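Sugar ABC transporter, periplasmic sugar-binding protein (PDB 4IRX) binds myo-inositol in the periplasm and probably hands it to an ABC transporter for uptake into the cell. Local coordinates at residues Val24-Glu29 with Gly252-Thr257; Ala111-Gly116 with Ser146-Lys151; Val134-Asn139 with Leu199-Asp204; Thr246-Pro251 with Thr288-Ile293. All blocks are in the same frame, centred on the assembly; numbering follows the deposited sequence.

From the N terminus, contact 1 opens first, at 24-29 on helix 21-37. It closes only at 252-257 on helix 251-268. Contacts 2 and 3 both nest inside this long loop. Contact 2 joins the start of helix 113-127 to helix 144-160. Contact 3 pairs strand 132-138 with strand 197-200. It opens before contact 2 has closed, so these two cross. Contact 4 opens at 246-251, just before contact 1 closes, so it crosses contact 1. It ties the end of strand 246-248 to the loop after strand 275-282. Contact 1 belongs to the mixed-sheet lobe and contact 3 to the four-stranded lobe. Contacts 2, 3 and 4 all touch the bound inositol.

Contact 1 of 4, residues Val24-Glu29 with Gly252-Thr257; sequences VAMRRE and GLQIRT
E29 and G252 bring their CA atoms to 5.5 Å where the helical segments 24-29 and 252-257 cross at -48°. This is helix-helix packing in the mixed-sheet lobe of a two-lobed periplasmic binding protein. Helices 21-37 and 251-268 lie side by side here, though far apart in sequence. The lack of a side chain on G252 matters, because the CG of E29 rests 3.8 Å from the CA of G252. A CB at G252 would be tight against that CG.

Deeper in, M26, a selenomethionine, sends its chain across I255. Its CG is anti to the backbone N (chi1 -177°) and sits 3.6 Å from I255 CB. SE follows at 4.0 Å from the same I255 CB. The chain then bends, and M26 CE ends 4.1 Å from Q254 OE1. The amide nitrogen of Q254 is bound to the backbone oxygen of Q249. I255 CG2 also reaches E29 CB, at 4.1 Å, so I255 touches both M26 and E29.

The outer edge is polar. R256 forms a salt bridge with E29, and its NH1 has further acidic partners in D32 and E33. The E29 carboxylate and the guanidinium are turned 53° apart. E29 O lies over the centre of one guanidinium face. R256 NH2 donates to the anti lone pair of E29 OE1 at 2.7 Å.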
# COMPACT_ATOMS: atom_id res chain seq x y z
N VAL A 24 2.24 8.05 -6.54
CA VAL A 24 2.10 9.25 -7.36
C VAL A 24 0.81 9.96 -6.94
O VAL A 24 0.79 11.18 -6.72
CB VAL A 24 2.08 8.91 -8.86
CG1 VAL A 24 1.76 10.14 -9.68
CG2 VAL A 24 3.43 8.33 -9.29
N ALA A 25 -0.28 9.21 -6.81
CA ALA A 25 -1.55 9.80 -6.42
C ALA A 25 -1.49 10.36 -5.00
O ALA A 25 -2.01 11.44 -4.73
CB ALA A 25 -2.69 8.80 -6.57
N MSE A 26 -0.84 9.62 -4.09
CA MSE A 26 -0.68 10.09 -2.72
C MSE A 26 0.09 11.41 -2.67
O MSE A 26 -0.29 12.32 -1.95
CB MSE A 26 0.03 9.03 -1.85
CG MSE A 26 0.18 9.44 -0.36
SE MSE A 26 0.96 8.14 0.84
CE MSE A 26 -0.53 6.95 1.11
N ARG A 27 1.14 11.52 -3.49
CA ARG A 27 1.92 12.75 -3.54
C ARG A 27 1.09 13.95 -3.96
O ARG A 27 1.28 15.06 -3.45
CB ARG A 27 3.13 12.60 -4.46
CG ARG A 27 4.02 13.81 -4.49
CD ARG A 27 5.11 13.66 -5.54
NE ARG A 27 5.91 14.88 -5.59
CZ ARG A 27 7.12 14.93 -6.12
NH1 ARG A 27 7.65 13.85 -6.66
NH2 ARG A 27 7.79 16.08 -6.11
N ARG A 28 0.15 13.75 -4.86
CA ARG A 28 -0.74 14.86 -5.23
C ARG A 28 -1.56 15.39 -4.05
O ARG A 28 -1.73 16.60 -3.91
CB ARG A 28 -1.67 14.48 -6.38
CG ARG A 28 -0.94 14.22 -7.68
CD ARG A 28 -1.91 14.11 -8.86
NE ARG A 28 -2.62 12.84 -8.90
CZ ARG A 28 -2.31 11.83 -9.71
NH1 ARG A 28 -1.29 11.93 -10.55
NH2 ARG A 28 -3.02 10.71 -9.67
N GLU A 29 -2.06 14.47 -3.22
CA GLU A 29 -2.86 14.91 -2.07
C GLU A 29 -1.95 15.59 -1.06
O GLU A 29 -2.34 16.56 -0.42
CB GLU A 29 -3.60 13.73 -1.43
CG GLU A 29 -4.42 12.89 -2.41
CD GLU A 29 -5.53 13.64 -3.14
OE1 GLU A 29 -6.18 14.55 -2.59
OE2 GLU A 29 -5.80 13.29 -4.31
N GLY A 252 -5.37 9.43 0.54
CA GLY A 252 -5.37 10.88 0.71
C GLY A 252 -5.46 11.21 2.19
O GLY A 252 -4.71 12.02 2.72
N LEU A 253 -6.39 10.57 2.88
CA LEU A 253 -6.55 10.81 4.31
C LEU A 253 -5.30 10.38 5.11
O LEU A 253 -4.92 11.06 6.07
CB LEU A 253 -7.81 10.10 4.82
CG LEU A 253 -8.19 10.45 6.25
CD1 LEU A 253 -8.26 11.95 6.39
CD2 LEU A 253 -9.53 9.79 6.60
N GLN A 254 -4.67 9.28 4.73
CA GLN A 254 -3.42 8.89 5.41
C GLN A 254 -2.38 9.98 5.36
O GLN A 254 -1.84 10.38 6.40
CB GLN A 254 -2.82 7.63 4.77
CG GLN A 254 -3.66 6.35 4.94
CD GLN A 254 -2.99 5.14 4.33
OE1 GLN A 254 -1.78 4.92 4.49
NE2 GLN A 254 -3.77 4.36 3.56
N ILE A 255 -2.10 10.47 4.16
CA ILE A 255 -1.01 11.42 4.00
C ILE A 255 -1.37 12.77 4.58
O ILE A 255 -0.54 13.39 5.21
CB ILE A 255 -0.48 11.48 2.54
CG1 ILE A 255 0.84 12.23 2.45
CG2 ILE A 255 -1.47 12.14 1.64
CD1 ILE A 255 1.97 11.63 3.28
N ARG A 256 -2.63 13.17 4.45
CA ARG A 256 -3.08 14.43 5.02
C ARG A 256 -2.99 14.39 6.54
O ARG A 256 -2.58 15.36 7.15
CB ARG A 256 -4.48 14.78 4.55
CG ARG A 256 -4.59 15.02 3.03
CD ARG A 256 -6.01 15.25 2.65
NE ARG A 256 -6.20 15.36 1.20
CZ ARG A 256 -6.14 16.50 0.54
NH1 ARG A 256 -5.87 17.65 1.18
NH2 ARG A 256 -6.33 16.51 -0.78
N THR A 257 -3.34 13.24 7.13
CA THR A 257 -3.28 13.10 8.58
C THR A 257 -1.85 13.15 9.08
O THR A 257 -1.57 13.82 10.09
CB THR A 257 -3.98 11.81 9.02
OG1 THR A 257 -5.36 11.85 8.62
CG2 THR A 257 -3.87 11.61 10.51

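Contact 2 of 4, residues Ala111-Gly116 with Ser146-Lys151. With INS (1,2,3,4,5,6-hexahydroxy-cyclohexane), chain C.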
# COMPACT_ATOMS: atom_id res chain seq x y z
N ALA A 111 -3.45 2.25 6.67
CA ALA A 111 -4.61 1.40 6.72
C ALA A 111 -4.37 0.23 7.65
O ALA A 111 -3.23 -0.19 7.87
CB ALA A 111 -4.93 0.87 5.33
N ASP A 112 -5.47 -0.30 8.17
CA ASP A 112 -5.48 -1.58 8.88
C ASP A 112 -5.38 -2.66 7.84
O ASP A 112 -6.40 -3.09 7.29
CB ASP A 112 -6.77 -1.75 9.69
CG ASP A 112 -6.78 -3.02 10.52
OD1 ASP A 112 -5.93 -3.91 10.30
OD2 ASP A 112 -7.69 -3.14 11.38
N ASN A 113 -4.15 -3.07 7.57
CA ASN A 113 -3.92 -3.96 6.45
C ASN A 113 -4.27 -5.41 6.72
O ASN A 113 -4.64 -6.15 5.79
CB ASN A 113 -2.49 -3.80 5.95
CG ASN A 113 -2.33 -2.58 5.05
OD1 ASN A 113 -3.06 -2.43 4.08
ND2 ASN A 113 -1.41 -1.68 5.41
N VAL A 114 -4.20 -5.82 7.99
CA VAL A 114 -4.74 -7.12 8.37
C VAL A 114 -6.25 -7.18 8.08
O VAL A 114 -6.73 -8.14 7.47
CB VAL A 114 -4.48 -7.47 9.85
CG1 VAL A 114 -5.15 -8.81 10.18
CG2 VAL A 114 -2.98 -7.50 10.16
N ALA A 115 -6.99 -6.14 8.47
CA ALA A 115 -8.41 -6.12 8.16
C ALA A 115 -8.63 -6.08 6.66
O ALA A 115 -9.58 -6.69 6.17
CB ALA A 115 -9.08 -4.93 8.82
N GLY A 116 -7.78 -5.37 5.92
CA GLY A 116 -7.92 -5.35 4.46
C GLY A 116 -7.74 -6.69 3.80
O GLY A 116 -8.55 -7.07 2.95
N SER A 146 2.47 -5.43 3.11
CA SER A 146 2.44 -6.75 2.48
C SER A 146 2.31 -7.83 3.55
O SER A 146 1.45 -8.70 3.47
CB SER A 146 3.71 -6.97 1.67
OG SER A 146 3.65 -8.22 1.01
N ILE A 147 3.17 -7.77 4.55
CA ILE A 147 3.14 -8.75 5.63
C ILE A 147 1.76 -8.84 6.28
O ILE A 147 1.23 -9.94 6.48
CB ILE A 147 4.23 -8.43 6.66
CG1 ILE A 147 5.60 -8.53 5.99
CG2 ILE A 147 4.10 -9.33 7.87
CD1 ILE A 147 6.73 -7.92 6.79
N GLU A 148 1.17 -7.69 6.57
CA GLU A 148 -0.13 -7.67 7.24
C GLU A 148 -1.31 -8.04 6.32
O GLU A 148 -2.24 -8.74 6.73
CB GLU A 148 -0.37 -6.30 7.86
CG GLU A 148 0.55 -6.04 9.05
CD GLU A 148 0.51 -4.61 9.50
OE1 GLU A 148 -0.29 -3.84 8.94
OE2 GLU A 148 1.30 -4.25 10.40
N ARG A 149 -1.27 -7.59 5.07
CA ARG A 149 -2.29 -8.00 4.11
C ARG A 149 -2.29 -9.50 3.92
O ARG A 149 -3.36 -10.11 3.88
CB ARG A 149 -2.09 -7.35 2.74
CG ARG A 149 -2.94 -6.15 2.53
CD ARG A 149 -2.56 -5.37 1.28
NE ARG A 149 -2.46 -3.97 1.67
CZ ARG A 149 -1.97 -3.00 0.92
NH1 ARG A 149 -1.53 -3.27 -0.30
NH2 ARG A 149 -1.89 -1.77 1.41
N VAL A 150 -1.11 -10.08 3.75
CA VAL A 150 -0.96 -11.51 3.59
C VAL A 150 -1.52 -12.24 4.82
O VAL A 150 -2.22 -13.23 4.71
CB VAL A 150 0.54 -11.85 3.37
CG1 VAL A 150 0.81 -13.25 3.70
CG2 VAL A 150 0.92 -11.57 1.93
N LYS A 151 -1.20 -11.71 6.02
CA LYS A 151 -1.69 -12.34 7.26
C LYS A 151 -3.22 -12.36 7.29
O LYS A 151 -3.83 -13.36 7.63
CB LYS A 151 -1.13 -11.68 8.54
CG LYS A 151 -1.89 -12.15 9.78
CD LYS A 151 -1.29 -11.78 11.10
CE LYS A 151 -1.98 -12.58 12.19
NZ LYS A 151 -3.41 -12.17 12.40
C1 INS C . 0.35 0.45 -0.67
C2 INS C . -0.37 0.26 -1.96
C3 INS C . 0.65 0.18 -3.07
C4 INS C . 1.57 -0.98 -2.85
C5 INS C . 2.33 -0.80 -1.59
C6 INS C . 1.39 -0.62 -0.42
O1 INS C . -0.57 0.50 0.39
O2 INS C . -1.15 -0.89 -1.90
O3 INS C . 0.02 0.09 -4.32
O4 INS C . 2.43 -1.14 -3.93
O5 INS C . 3.18 -1.88 -1.40
O6 INS C . 2.09 -0.47 0.79
O HOH W 1 -3.26 -4.04 10.41
O HOH W 2 0.86 -1.92 7.52
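N113 and R149 meet through two torsions: chi1 of N113 (-80°) sets its CG beside its own backbone N, and chi3 of R149 (-132°) turns NE to lie 2.9 Å from N113 OD1. R149 NH2 reaches the same OD1 at 3.0 Å. This is a side-on grip by two nitrogens on one oxygen. OD1 lies in the guanidinium plane, while both donors come from the same face of the amide, whose plane is turned 60° from the guanidinium.

The grip fixes the rotation of the guanidinium and points its far edge into the ligand pocket. NH2 donates to inositol O1 at 2.8 Å and NH1 donates to inositol O2 at 2.9 Å. N113 is thus a second-shell residue that positions R149, which also makes a cation-pi contact with F228. A leucine in place of R149 would probably leave N113 OD1 without these two donors, and cost inositol O1 and O2 one hydrogen bond each.

Farther out, V114 CG2 packs on E148 CB at 3.7 Å. One water bridges N113 ND2 and E148 OE1. Another takes the V114 N-H and donates to D112 OD1, which also caps the helix by accepting from A115 N. The backbones come close enough for V114 CA to meet E148 O at 3.4 Å.

In the fold, helix 113-127 leaves strand 108-111 at D112, whose backbone pairs with L277 of strand 275-282. Helix 144-160 lies against strand 132-138, with V150 on T138.

Contact 3 of 4, residues Val134-Asn139 with Leu199-Asp204; sequences VVVITN and LCLNDD. With INS (1,2,3,4,5,6-hexahydroxy-cyclohexane), chain C.
L201 packs its CB against N139 OD1 at 3.4 Å, and the two side chains cross at about a right angle. Its methyls spread over the neighbouring strand. CD1 touches V136 CG1 at 4.0 Å, and CD2 lies near the CA of T138.

Beneath this is a parallel pairing of strands 132-138 and 197-200, central in the four-stranded sheet of a Rossmann-like lobe. V136 pairs with L199 and I137 with C200. L199 N donates to V135 O at 2.8 Å, I137 N to L199 O at 2.9 Å, and L201 N to I137 O at 2.9 Å. The V136 and L199 side chains share one face of the sheet, with V134 CG1 packed on L199 CG. On the other face I137 CB meets the SG of C200, and helix 176-189 covers I137.

Both segments run on past the carboxyl ends of their strands into the ligand pocket. With chi1 at 63°, N139 CG lies between the backbone N and carbonyl carbon, and from this amide ND2 donates to inositol O5 at 2.8 Å in an almost straight bond (174°). N202 ND2 is shared between inositol O3 at 3.1 Å and O4 at 3.0 Å. N202 OD1 faces the other way and caps helix 203-215 by accepting from M205 N.

Apolar contacts and backbone bonds hold the strands, and two amides give N-H groups to inositol hydroxyls. N139 N is buried without a partner in the model. The cap on M205 N is likely to fix which end of the N202 amide faces the inositol.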
# COMPACT_ATOMS: atom_id res chain seq x y z
N VAL A 134 -7.25 -20.63 -4.88
CA VAL A 134 -6.85 -19.24 -4.78
C VAL A 134 -5.36 -19.06 -5.06
O VAL A 134 -4.52 -19.82 -4.56
CB VAL A 134 -7.16 -18.70 -3.34
CG1 VAL A 134 -6.77 -17.23 -3.18
CG2 VAL A 134 -8.63 -18.91 -2.99
N VAL A 135 -5.04 -18.04 -5.86
CA VAL A 135 -3.66 -17.61 -6.07
C VAL A 135 -3.49 -16.28 -5.36
O VAL A 135 -4.36 -15.41 -5.44
CB VAL A 135 -3.38 -17.43 -7.59
CG1 VAL A 135 -2.02 -16.76 -7.84
CG2 VAL A 135 -3.41 -18.78 -8.26
N VAL A 136 -2.38 -16.11 -4.64
CA VAL A 136 -2.12 -14.84 -3.95
C VAL A 136 -0.87 -14.20 -4.55
O VAL A 136 0.18 -14.83 -4.63
CB VAL A 136 -1.98 -15.04 -2.40
CG1 VAL A 136 -1.73 -13.67 -1.69
CG2 VAL A 136 -3.21 -15.74 -1.87
N ILE A 137 -1.02 -12.97 -5.07
CA ILE A 137 0.09 -12.21 -5.64
C ILE A 137 0.36 -11.02 -4.72
O ILE A 137 -0.48 -10.14 -4.54
CB ILE A 137 -0.24 -11.68 -7.06
CG1 ILE A 137 -0.68 -12.83 -7.98
CG2 ILE A 137 0.95 -10.90 -7.62
CD1 ILE A 137 0.41 -13.81 -8.32
N THR A 138 1.54 -11.00 -4.09
CA THR A 138 1.81 -10.04 -3.01
C THR A 138 2.53 -8.79 -3.48
O THR A 138 3.23 -8.79 -4.51
CB THR A 138 2.62 -10.67 -1.85
OG1 THR A 138 3.99 -10.87 -2.27
CG2 THR A 138 2.02 -12.00 -1.42
N ASN A 139 2.32 -7.70 -2.75
CA ASN A 139 3.02 -6.44 -2.98
C ASN A 139 4.37 -6.39 -2.24
O ASN A 139 4.66 -7.28 -1.44
CB ASN A 139 2.14 -5.28 -2.51
CG ASN A 139 1.84 -5.33 -1.01
OD1 ASN A 139 1.35 -6.35 -0.51
ND2 ASN A 139 2.12 -4.23 -0.29
N LEU A 199 -6.06 -13.22 -5.88
CA LEU A 199 -6.04 -12.10 -4.95
C LEU A 199 -4.74 -11.34 -5.12
O LEU A 199 -3.66 -11.87 -4.85
CB LEU A 199 -6.15 -12.60 -3.50
CG LEU A 199 -7.43 -13.30 -3.03
CD1 LEU A 199 -7.39 -13.61 -1.54
CD2 LEU A 199 -8.66 -12.44 -3.34
N CYS A 200 -4.84 -10.10 -5.59
CA CYS A 200 -3.66 -9.28 -5.86
C CYS A 200 -3.62 -8.16 -4.85
O CYS A 200 -4.61 -7.45 -4.65
CB CYS A 200 -3.74 -8.69 -7.26
SG CYS A 200 -3.76 -9.93 -8.54
N LEU A 201 -2.46 -7.99 -4.21
CA LEU A 201 -2.37 -7.08 -3.09
C LEU A 201 -2.09 -5.62 -3.47
O LEU A 201 -1.84 -4.76 -2.62
CB LEU A 201 -1.40 -7.62 -2.03
CG LEU A 201 -2.02 -8.65 -1.06
CD1 LEU A 201 -2.78 -9.79 -1.71
CD2 LEU A 201 -0.92 -9.20 -0.18
N ASN A 202 -2.16 -5.31 -4.77
CA ASN A 202 -2.43 -3.95 -5.21
C ASN A 202 -3.10 -3.95 -6.58
O ASN A 202 -3.10 -4.97 -7.27
CB ASN A 202 -1.22 -2.98 -5.10
CG ASN A 202 -0.24 -3.08 -6.25
OD1 ASN A 202 -0.41 -3.87 -7.17
ND2 ASN A 202 0.79 -2.26 -6.21
N ASP A 203 -3.67 -2.82 -6.95
CA ASP A 203 -4.45 -2.73 -8.19
C ASP A 203 -3.56 -2.71 -9.42
O ASP A 203 -3.94 -3.23 -10.45
CB ASP A 203 -5.32 -1.47 -8.22
CG ASP A 203 -6.57 -1.59 -7.37
OD1 ASP A 203 -7.02 -2.74 -7.07
OD2 ASP A 203 -7.10 -0.51 -7.02
N ASP A 204 -2.37 -2.13 -9.30
CA ASP A 204 -1.40 -2.11 -10.41
C ASP A 204 -1.07 -3.54 -10.85
O ASP A 204 -1.10 -3.87 -12.04
CB ASP A 204 -0.14 -1.34 -9.95
CG ASP A 204 0.72 -0.80 -11.10
OD1 ASP A 204 0.21 -0.58 -12.23
OD2 ASP A 204 1.93 -0.58 -10.86
C1 INS C . 0.35 0.45 -0.67
C2 INS C . -0.37 0.26 -1.96
C3 INS C . 0.65 0.18 -3.07
C4 INS C . 1.57 -0.98 -2.85
C5 INS C . 2.33 -0.80 -1.59
C6 INS C . 1.39 -0.62 -0.42
O1 INS C . -0.57 0.50 0.39
O2 INS C . -1.15 -0.89 -1.90
O3 INS C . 0.02 0.09 -4.32
O4 INS C . 2.43 -1.14 -3.93
O5 INS C . 3.18 -1.88 -1.40
O6 INS C . 2.09 -0.47 0.79

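Contact 4 of 4, residues Thr246-Pro251 with Thr288-Ile293. With INS (1,2,3,4,5,6-hexahydroxy-cyclohexane), chain C.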
# COMPACT_ATOMS: atom_id res chain seq x y z
N THR A 246 -12.09 -4.45 -5.26
CA THR A 246 -10.82 -3.90 -4.81
C THR A 246 -11.05 -3.43 -3.38
O THR A 246 -12.09 -3.73 -2.78
CB THR A 246 -10.28 -2.77 -5.76
OG1 THR A 246 -9.01 -2.30 -5.28
CG2 THR A 246 -11.28 -1.60 -5.85
N VAL A 247 -10.06 -2.77 -2.80
CA VAL A 247 -10.18 -2.35 -1.40
C VAL A 247 -9.80 -0.88 -1.30
O VAL A 247 -8.72 -0.49 -1.75
CB VAL A 247 -9.28 -3.19 -0.45
CG1 VAL A 247 -9.46 -2.72 0.99
CG2 VAL A 247 -9.60 -4.66 -0.56
N GLU A 248 -10.68 -0.08 -0.72
CA GLU A 248 -10.41 1.32 -0.43
C GLU A 248 -9.66 1.47 0.88
O GLU A 248 -10.08 0.93 1.92
CB GLU A 248 -11.73 2.09 -0.33
CG GLU A 248 -11.56 3.53 0.15
CD GLU A 248 -10.84 4.42 -0.83
OE1 GLU A 248 -11.13 4.31 -2.04
OE2 GLU A 248 -9.97 5.21 -0.42
N GLN A 249 -8.54 2.18 0.84
CA GLN A 249 -7.74 2.42 2.03
C GLN A 249 -7.45 3.90 2.31
O GLN A 249 -6.65 4.23 3.21
CB GLN A 249 -6.42 1.65 1.99
CG GLN A 249 -5.50 1.97 0.82
CD GLN A 249 -4.08 1.53 1.10
OE1 GLN A 249 -3.58 1.68 2.23
NE2 GLN A 249 -3.44 0.92 0.09
N ASN A 250 -8.13 4.78 1.59
CA ASN A 250 -8.05 6.23 1.86
C ASN A 250 -6.64 6.82 1.98
O ASN A 250 -6.29 7.43 2.98
CB ASN A 250 -8.85 6.56 3.14
CG ASN A 250 -10.35 6.63 2.88
OD1 ASN A 250 -10.84 7.61 2.30
ND2 ASN A 250 -11.07 5.61 3.30
N PRO A 251 -5.83 6.67 0.92
CA PRO A 251 -4.46 7.18 0.96
C PRO A 251 -4.41 8.70 1.08
O PRO A 251 -3.46 9.17 1.71
CB PRO A 251 -3.87 6.70 -0.38
CG PRO A 251 -5.07 6.45 -1.27
CD PRO A 251 -6.14 5.96 -0.33
N THR A 288 -19.13 4.11 -5.62
CA THR A 288 -19.03 5.51 -5.20
C THR A 288 -18.51 5.70 -3.78
O THR A 288 -18.29 6.84 -3.37
CB THR A 288 -20.36 6.28 -5.39
OG1 THR A 288 -21.37 5.62 -4.62
CG2 THR A 288 -20.77 6.25 -6.86
N GLU A 289 -18.28 4.60 -3.06
CA GLU A 289 -17.60 4.65 -1.77
C GLU A 289 -16.09 4.74 -1.93
O GLU A 289 -15.36 4.96 -0.94
CB GLU A 289 -18.00 3.46 -0.88
CG GLU A 289 -19.46 3.56 -0.44
CD GLU A 289 -19.94 2.47 0.50
OE1 GLU A 289 -19.17 1.54 0.82
OE2 GLU A 289 -21.11 2.57 0.92
N ALA A 290 -15.60 4.61 -3.16
CA ALA A 290 -14.17 4.77 -3.40
C ALA A 290 -13.85 6.25 -3.40
O ALA A 290 -14.56 7.03 -4.01
CB ALA A 290 -13.76 4.12 -4.71
N SER A 291 -12.78 6.62 -2.71
CA SER A 291 -12.41 8.03 -2.57
C SER A 291 -12.07 8.68 -3.90
O SER A 291 -12.24 9.89 -4.05
CB SER A 291 -11.27 8.20 -1.56
OG SER A 291 -10.09 7.53 -1.96
N ARG A 292 -11.58 7.90 -4.85
CA ARG A 292 -11.14 8.43 -6.15
C ARG A 292 -12.14 8.17 -7.28
O ARG A 292 -11.78 8.22 -8.46
CB ARG A 292 -9.74 7.91 -6.52
CG ARG A 292 -8.65 8.30 -5.52
CD ARG A 292 -7.29 7.72 -5.85
NE ARG A 292 -6.76 8.20 -7.13
CZ ARG A 292 -5.76 7.61 -7.79
NH1 ARG A 292 -5.18 6.51 -7.31
NH2 ARG A 292 -5.37 8.10 -8.95
N ILE A 293 -13.39 7.89 -6.93
CA ILE A 293 -14.41 7.58 -7.94
C ILE A 293 -14.57 8.71 -8.97
O ILE A 293 -14.79 8.47 -10.17
CB ILE A 293 -15.77 7.18 -7.28
CG1 ILE A 293 -16.73 6.58 -8.34
CG2 ILE A 293 -16.39 8.35 -6.52
CD1 ILE A 293 -16.21 5.28 -8.94
C1 INS C . 0.35 0.45 -0.67
C2 INS C . -0.37 0.26 -1.96
C3 INS C . 0.65 0.18 -3.07
C4 INS C . 1.57 -0.98 -2.85
C5 INS C . 2.33 -0.80 -1.59
C6 INS C . 1.39 -0.62 -0.42
O1 INS C . -0.57 0.50 0.39
O2 INS C . -1.15 -0.89 -1.90
O3 INS C . 0.02 0.09 -4.32
O4 INS C . 2.43 -1.14 -3.93
O5 INS C . 3.18 -1.88 -1.40
O6 INS C . 2.09 -0.47 0.79
O HOH W 3 -10.19 5.34 -4.42
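E248 and S291 carry this contact, and the E248 carboxylate takes most of the polar load. The residue is buried, and its chain bends at chi2, which places CD; both carboxylate oxygens have partners.

OE1 of E248 accepts from the backbone N of S291 at 2.9 Å. That donor stands well above the carboxylate plane. A water also donates to E248 OE1, at 2.8 Å, and takes the N-H of R292 at 2.9 Å. E248 OE2 accepts from the S291 hydroxyl OG at 2.8 Å, on the syn side. It also accepts from N250 N at 2.8 Å, on the anti side. These two donors reach OE2 from opposite faces of its plane. Four bonds therefore hold the carboxylate, which probably fixes its rotation. With S291 chi1 at 61°, its OG and backbone N grip one carboxylate oxygen each.

An alanine at E248 would probably leave S291 N, S291 OG and N250 N without these acceptors, and let the 288-293 loop move.

The loop contains a type I turn from A290 to I293, with A290 packed on L235. Q249 turns to the pocket, where NE2 donates to inositol O1 at 2.9 Å and to D229 OD1. Tying the end of edge strand 246-248, just before the ligand-binding Q249, to the loop after strand 275-282 is consistent with the hinge side of a two-lobed periplasmic sugar-binding protein.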